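Local coordinates for protein LacI family sugar-binding transcriptional regulator (Enterococcus faecalis V583, PDB 4RK0) that binds ribose in the cleft of its periplasmic-binding-protein-like sensor region and probably acts as a DNA-binding transcriptional regulator of the LacI family, at residues N19-Q24 / Q231-L236; L226-Q231 / Q263-F268. One frame throughout, in Å; residues are numbered along the deposited sequence.

Contact 1: N19-Q24 / Q231-L236; sequences NPFFAQ and QPVFQL. With RIB (alpha-D-ribofuranose), chain E.
F21 and V233 carry the apolar part of this contact. Methyl CG2 of V233 lies over one face of the F21 ring, a CH-pi contact 3.8 Å from the ring centroid and displaced toward the rim. Ribose takes the opposite face: RIB C2 is 3.4 Å from F21 CE2. The ring is thus clamped between a helix methyl and the sugar. With CG anti to the backbone N (chi1 179°), F21 reaches into the pocket. V233 also uses its other branch, and CG1 meets CB of Q24 at 3.7 Å. L236 CD2 adds a looser touch at F21 CZ.

No hydrogen bond joins the two segments; the polar groups serve the sugar and the helix end. The side chains of Q231 and F21 cross at about a right angle, but the amide and ring planes are only 29° apart; Q231 NE2 comes 3.5 Å from F21 CE1. The same NE2 gives RIB O2 a nearly straight hydrogen bond of 3.1 Å. D214 takes a second bond from NE2, and T107 binds OE1, which fixes the amide. N19 caps its helix: F21 N donates to N19 OD1 at 2.8 Å, from above the carbonyl plane.

The N-terminal ends of helices 20-35 and 233-249 therefore meet beside the sugar, with L236 resting on strand 103-107.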
loop_
_atom_site.group_PDB
_atom_site.type_symbol
_atom_site.label_atom_id
_atom_site.label_comp_id
_atom_site.label_asym_id
_atom_site.label_seq_id
_atom_site.Cartn_x
_atom_site.Cartn_y
_atom_site.Cartn_z
ATOM N N ASN A 19 1.289 -4.420 -1.730
ATOM C CA ASN A 19 0.305 -4.515 -2.782
ATOM C C ASN A 19 -0.946 -3.838 -2.215
ATOM O O ASN A 19 -1.453 -4.247 -1.160
ATOM C CB ASN A 19 0.030 -5.972 -3.092
ATOM C CG ASN A 19 -1.038 -6.167 -4.130
ATOM O OD1 ASN A 19 -1.816 -5.280 -4.462
ATOM N ND2 ASN A 19 -1.093 -7.373 -4.638
ATOM N N PRO A 20 -1.412 -2.772 -2.859
ATOM C CA PRO A 20 -2.622 -2.087 -2.341
ATOM C C PRO A 20 -3.789 -3.055 -2.079
ATOM O O PRO A 20 -4.627 -2.770 -1.232
ATOM C CB PRO A 20 -3.000 -1.093 -3.449
ATOM C CG PRO A 20 -1.881 -1.081 -4.403
ATOM C CD PRO A 20 -0.933 -2.206 -4.133
ATOM N N PHE A 21 -3.860 -4.169 -2.817
ATOM C CA PHE A 21 -4.876 -5.185 -2.540
ATOM C C PHE A 21 -4.848 -5.638 -1.092
ATOM O O PHE A 21 -5.904 -5.673 -0.432
ATOM C CB PHE A 21 -4.749 -6.391 -3.471
ATOM C CG PHE A 21 -5.754 -7.462 -3.192
ATOM C CD1 PHE A 21 -7.021 -7.358 -3.700
ATOM C CD2 PHE A 21 -5.444 -8.527 -2.376
ATOM C CE1 PHE A 21 -7.983 -8.320 -3.437
ATOM C CE2 PHE A 21 -6.405 -9.476 -2.078
ATOM C CZ PHE A 21 -7.688 -9.370 -2.635
ATOM N N PHE A 22 -3.682 -6.021 -0.584
ATOM C CA PHE A 22 -3.609 -6.580 0.774
ATOM C C PHE A 22 -3.670 -5.497 1.817
ATOM O O PHE A 22 -4.149 -5.723 2.905
ATOM C CB PHE A 22 -2.375 -7.420 0.968
ATOM C CG PHE A 22 -2.401 -8.677 0.160
ATOM C CD1 PHE A 22 -3.352 -9.645 0.403
ATOM C CD2 PHE A 22 -1.555 -8.837 -0.907
ATOM C CE1 PHE A 22 -3.398 -10.765 -0.376
ATOM C CE2 PHE A 22 -1.574 -9.954 -1.659
ATOM C CZ PHE A 22 -2.509 -10.931 -1.400
ATOM N N ALA A 23 -3.275 -4.292 1.456
ATOM C CA ALA A 23 -3.459 -3.180 2.394
ATOM C C ALA A 23 -4.937 -2.898 2.641
ATOM O O ALA A 23 -5.339 -2.638 3.781
ATOM C CB ALA A 23 -2.730 -1.925 1.907
ATOM N N GLN A 24 -5.750 -2.967 1.582
ATOM C CA GLN A 24 -7.185 -2.722 1.715
ATOM C C GLN A 24 -7.863 -3.887 2.391
ATOM O O GLN A 24 -8.822 -3.708 3.125
ATOM C CB GLN A 24 -7.808 -2.454 0.355
ATOM C CG GLN A 24 -7.529 -1.082 -0.203
ATOM C CD GLN A 24 -8.175 0.047 0.592
ATOM O OE1 GLN A 24 -8.971 -0.169 1.504
ATOM N NE2 GLN A 24 -7.809 1.272 0.247
ATOM N N GLN A 231 -12.409 -6.911 -7.513
ATOM C CA GLN A 231 -12.659 -7.716 -6.312
ATOM C C GLN A 231 -13.120 -6.806 -5.193
ATOM O O GLN A 231 -12.568 -5.741 -5.036
ATOM C CB GLN A 231 -11.380 -8.389 -5.806
ATOM C CG GLN A 231 -10.790 -9.440 -6.740
ATOM C CD GLN A 231 -9.843 -10.342 -5.995
ATOM O OE1 GLN A 231 -10.262 -11.069 -5.080
ATOM N NE2 GLN A 231 -8.554 -10.272 -6.327
ATOM N N PRO A 232 -14.094 -7.256 -4.380
ATOM C CA PRO A 232 -14.610 -6.465 -3.275
ATOM C C PRO A 232 -13.776 -6.654 -2.035
ATOM O O PRO A 232 -14.212 -7.307 -1.084
ATOM C CB PRO A 232 -16.045 -7.003 -3.103
ATOM C CG PRO A 232 -15.965 -8.430 -3.557
ATOM C CD PRO A 232 -14.943 -8.429 -4.675
ATOM N N VAL A 233 -12.576 -6.089 -2.061
ATOM C CA VAL A 233 -11.532 -6.433 -1.094
ATOM C C VAL A 233 -11.776 -5.897 0.276
ATOM O O VAL A 233 -11.499 -6.592 1.258
ATOM C CB VAL A 233 -10.056 -6.105 -1.553
ATOM C CG1 VAL A 233 -9.821 -4.615 -1.824
ATOM C CG2 VAL A 233 -9.060 -6.650 -0.555
ATOM N N PHE A 234 -12.318 -4.684 0.372
ATOM C CA PHE A 234 -12.662 -4.121 1.690
ATOM C C PHE A 234 -13.684 -5.024 2.327
ATOM O O PHE A 234 -13.534 -5.437 3.489
ATOM C CB PHE A 234 -13.244 -2.697 1.567
ATOM C CG PHE A 234 -13.410 -2.023 2.869
ATOM C CD1 PHE A 234 -12.308 -1.573 3.534
ATOM C CD2 PHE A 234 -14.640 -1.917 3.478
ATOM C CE1 PHE A 234 -12.424 -0.943 4.769
ATOM C CE2 PHE A 234 -14.776 -1.280 4.710
ATOM C CZ PHE A 234 -13.670 -0.792 5.353
ATOM N N GLN A 235 -14.697 -5.365 1.534
ATOM C CA GLN A 235 -15.770 -6.233 1.993
ATOM C C GLN A 235 -15.290 -7.641 2.279
ATOM O O GLN A 235 -15.802 -8.289 3.176
ATOM C CB GLN A 235 -16.880 -6.286 0.961
ATOM C CG GLN A 235 -18.091 -7.113 1.398
ATOM C CD GLN A 235 -19.042 -7.374 0.251
ATOM O OE1 GLN A 235 -18.951 -6.755 -0.803
ATOM N NE2 GLN A 235 -19.962 -8.289 0.455
ATOM N N LEU A 236 -14.324 -8.130 1.509
ATOM C CA LEU A 236 -13.691 -9.415 1.820
ATOM C C LEU A 236 -13.040 -9.386 3.203
ATOM O O LEU A 236 -13.224 -10.340 3.977
ATOM C CB LEU A 236 -12.645 -9.744 0.746
ATOM C CG LEU A 236 -11.815 -10.999 0.919
ATOM C CD1 LEU A 236 -12.687 -12.230 1.033
ATOM C CD2 LEU A 236 -10.825 -11.056 -0.262
HETATM O O5 RIB E . -3.245 -8.419 -6.493
HETATM C C5 RIB E . -2.752 -9.330 -5.523
HETATM C C4 RIB E . -3.277 -10.639 -5.925
HETATM O O4 RIB E . -2.773 -11.748 -5.138
HETATM C C3 RIB E . -4.743 -10.304 -5.732
HETATM O O3 RIB E . -5.274 -10.448 -7.051
HETATM C C2 RIB E . -5.128 -11.314 -4.647
HETATM O O2 RIB E . -6.317 -11.995 -4.965
HETATM C C1 RIB E . -3.898 -12.196 -4.368
HETATM O O1 RIB E . -4.200 -13.579 -4.435
#

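Contact 2: L226-Q231 / Q263-F268; sequences LTTIAQ and QLIERF. With RIB (alpha-D-ribofuranose), chain E.
L226 offers its carbonyl oxygen to R267. NH1 of R267 donates to L226 O at 2.8 Å, nearly along the C=O axis and in the guanidinium plane. The arginine chain runs extended from CG to NE alongside that carbonyl. I265 CG2 lies over one guanidinium face, and NH2 has a salt bridge to E220.

T227 binds the same residue through its side chain. Its OG1 sits beside the backbone N (chi1 -68°) and accepts from R267 N at 2.8 Å. A water also binds OG1.

T228 and I265 form a hydrogen-bonded antiparallel pair. T228 N donates to I265 O, and I265 N returns a bond to T228 O at 2.8 Å. T228 CG2 packs 3.6 Å from R267 NH1, while T228 OG1 hydrogen-bonds to D187. This is antiparallel pairing of strand 228-230, an outermost strand of the chain's mixed sheet, with strand 257-265, and helix 233-249 connects the two.

I229 forms a non-hydrogen-bonded pair with L264. Their CD1 methyls meet at 3.8 Å on the face that also packs against helix 109-122. A230 and Q263 make the next hydrogen-bonded pair. A230 N donates to Q263 O at 2.7 Å, but the return bond from Q263 N is weak. On this other face A230 CB touches I265 CG1 at 3.7 Å. Q231 then leaves the pairing and heads for ribose.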
loop_
_atom_site.group_PDB
_atom_site.type_symbol
_atom_site.label_atom_id
_atom_site.label_comp_id
_atom_site.label_asym_id
_atom_site.label_seq_id
_atom_site.Cartn_x
_atom_site.Cartn_y
_atom_site.Cartn_z
ATOM N N LEU A 226 -7.159 2.085 -16.199
ATOM C CA LEU A 226 -7.036 0.633 -16.439
ATOM C C LEU A 226 -8.387 -0.092 -16.244
ATOM O O LEU A 226 -9.033 -0.025 -15.172
ATOM C CB LEU A 226 -5.955 0.028 -15.520
ATOM C CG LEU A 226 -5.780 -1.484 -15.556
ATOM C CD1 LEU A 226 -5.277 -1.933 -16.927
ATOM C CD2 LEU A 226 -4.822 -1.913 -14.452
ATOM N N THR A 227 -8.771 -0.777 -17.317
ATOM C CA THR A 227 -9.904 -1.678 -17.372
ATOM C C THR A 227 -9.479 -2.890 -16.615
ATOM O O THR A 227 -8.358 -3.398 -16.822
ATOM C CB THR A 227 -10.238 -2.023 -18.835
ATOM O OG1 THR A 227 -10.734 -0.856 -19.501
ATOM C CG2 THR A 227 -11.303 -3.147 -18.932
ATOM N N THR A 228 -10.357 -3.377 -15.745
ATOM C CA THR A 228 -9.959 -4.392 -14.787
ATOM C C THR A 228 -11.161 -5.163 -14.242
ATOM O O THR A 228 -12.299 -4.809 -14.499
ATOM C CB THR A 228 -9.203 -3.717 -13.617
ATOM O OG1 THR A 228 -8.575 -4.725 -12.853
ATOM C CG2 THR A 228 -10.119 -2.861 -12.741
ATOM N N ILE A 229 -10.886 -6.244 -13.539
ATOM C CA ILE A 229 -11.909 -6.998 -12.823
ATOM C C ILE A 229 -11.863 -6.607 -11.389
ATOM O O ILE A 229 -10.818 -6.733 -10.764
ATOM C CB ILE A 229 -11.637 -8.514 -12.920
ATOM C CG1 ILE A 229 -11.673 -8.979 -14.358
ATOM C CG2 ILE A 229 -12.678 -9.276 -12.087
ATOM C CD1 ILE A 229 -12.843 -8.519 -15.192
ATOM N N ALA A 230 -12.978 -6.117 -10.849
ATOM C CA ALA A 230 -12.997 -5.651 -9.488
ATOM C C ALA A 230 -13.293 -6.771 -8.487
ATOM O O ALA A 230 -14.300 -7.455 -8.593
ATOM C CB ALA A 230 -14.041 -4.539 -9.292
ATOM N N GLN A 231 -12.409 -6.911 -7.513
ATOM C CA GLN A 231 -12.659 -7.716 -6.312
ATOM C C GLN A 231 -13.120 -6.806 -5.193
ATOM O O GLN A 231 -12.568 -5.741 -5.036
ATOM C CB GLN A 231 -11.380 -8.389 -5.806
ATOM C CG GLN A 231 -10.790 -9.440 -6.740
ATOM C CD GLN A 231 -9.843 -10.342 -5.995
ATOM O OE1 GLN A 231 -10.262 -11.069 -5.080
ATOM N NE2 GLN A 231 -8.554 -10.272 -6.327
ATOM N N GLN A 263 -16.824 -8.069 -10.734
ATOM C CA GLN A 263 -17.388 -7.482 -11.970
ATOM C C GLN A 263 -16.333 -6.753 -12.783
ATOM O O GLN A 263 -15.297 -6.310 -12.233
ATOM C CB GLN A 263 -18.492 -6.505 -11.607
ATOM C CG GLN A 263 -17.975 -5.280 -10.923
ATOM C CD GLN A 263 -19.098 -4.412 -10.406
ATOM O OE1 GLN A 263 -20.103 -4.216 -11.086
ATOM N NE2 GLN A 263 -18.936 -3.890 -9.199
ATOM N N LEU A 264 -16.588 -6.666 -14.075
ATOM C CA LEU A 264 -15.768 -5.907 -15.010
ATOM C C LEU A 264 -15.970 -4.412 -14.810
ATOM O O LEU A 264 -17.097 -3.943 -14.684
ATOM C CB LEU A 264 -16.157 -6.257 -16.427
ATOM C CG LEU A 264 -15.490 -5.485 -17.548
ATOM C CD1 LEU A 264 -14.000 -5.741 -17.546
ATOM C CD2 LEU A 264 -16.116 -5.882 -18.886
ATOM N N ILE A 265 -14.870 -3.690 -14.763
ATOM C CA ILE A 265 -14.865 -2.223 -14.721
ATOM C C ILE A 265 -14.214 -1.766 -15.967
ATOM O O ILE A 265 -13.014 -1.910 -16.105
ATOM C CB ILE A 265 -14.048 -1.664 -13.552
ATOM C CG1 ILE A 265 -14.514 -2.262 -12.226
ATOM C CG2 ILE A 265 -14.194 -0.132 -13.495
ATOM C CD1 ILE A 265 -15.943 -1.950 -11.852
ATOM N N GLU A 266 -14.995 -1.234 -16.901
ATOM C CA GLU A 266 -14.455 -0.809 -18.164
ATOM C C GLU A 266 -13.981 0.624 -18.069
ATOM O O GLU A 266 -14.739 1.523 -17.670
ATOM C CB GLU A 266 -15.494 -0.976 -19.270
ATOM C CG GLU A 266 -15.021 -0.618 -20.669
ATOM C CD GLU A 266 -15.946 -1.161 -21.755
ATOM O OE1 GLU A 266 -16.984 -1.763 -21.403
ATOM O OE2 GLU A 266 -15.636 -0.993 -22.958
ATOM N N ARG A 267 -12.715 0.815 -18.417
ATOM C CA ARG A 267 -12.111 2.135 -18.463
ATOM C C ARG A 267 -11.572 2.380 -19.854
ATOM O O ARG A 267 -12.335 2.265 -20.852
ATOM C CB ARG A 267 -11.072 2.293 -17.337
ATOM C CG ARG A 267 -11.694 2.245 -15.985
ATOM C CD ARG A 267 -10.767 2.783 -14.904
ATOM N NE ARG A 267 -11.440 2.774 -13.616
ATOM C CZ ARG A 267 -11.346 1.795 -12.701
ATOM N NH1 ARG A 267 -10.631 0.701 -12.949
ATOM N NH2 ARG A 267 -11.997 1.899 -11.549
ATOM N N PHE A 268 -10.286 2.707 -19.984
ATOM C CA PHE A 268 -9.789 3.204 -21.239
ATOM C C PHE A 268 -8.581 2.475 -21.763
ATOM O O PHE A 268 -7.953 2.898 -22.745
ATOM C CB PHE A 268 -9.589 4.733 -21.141
ATOM C CG PHE A 268 -10.886 5.473 -21.055
ATOM C CD1 PHE A 268 -11.625 5.739 -22.208
ATOM C CD2 PHE A 268 -11.435 5.818 -19.825
ATOM C CE1 PHE A 268 -12.850 6.383 -22.139
ATOM C CE2 PHE A 268 -12.672 6.466 -19.751
ATOM C CZ PHE A 268 -13.375 6.749 -20.910
HETATM O O5 RIB E . -3.245 -8.419 -6.493
HETATM C C5 RIB E . -2.752 -9.330 -5.523
HETATM C C4 RIB E . -3.277 -10.639 -5.925
HETATM O O4 RIB E . -2.773 -11.748 -5.138
HETATM C C3 RIB E . -4.743 -10.304 -5.732
HETATM O O3 RIB E . -5.274 -10.448 -7.051
HETATM C C2 RIB E . -5.128 -11.314 -4.647
HETATM O O2 RIB E . -6.317 -11.995 -4.965
HETATM C C1 RIB E . -3.898 -12.196 -4.368
HETATM O O1 RIB E . -4.200 -13.579 -4.435
HETATM O O HOH W 1 -11.146 -0.377 -22.022
#

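Overall arrangement
Contacts 1 and 2 share Q231, and their centres are about 15 Å apart. Q231 is the last residue of 226-231 and the first of 231-236, so the chain passes from strand 228-230 through it to helix 233-249. Strand 257-265 follows that helix and pairs back with strand 228-230. Contact 1 lies nearer the chain centre, about 8 Å away, against about 15 Å for contact 2. It supplies N19, F21, F22 and Q231 to the ribose pocket. Contact 2 reaches the sugar through Q231. Q231 hydrogen-bonds the sugar, as do D94, Q95, N139, R143, N186 and D214.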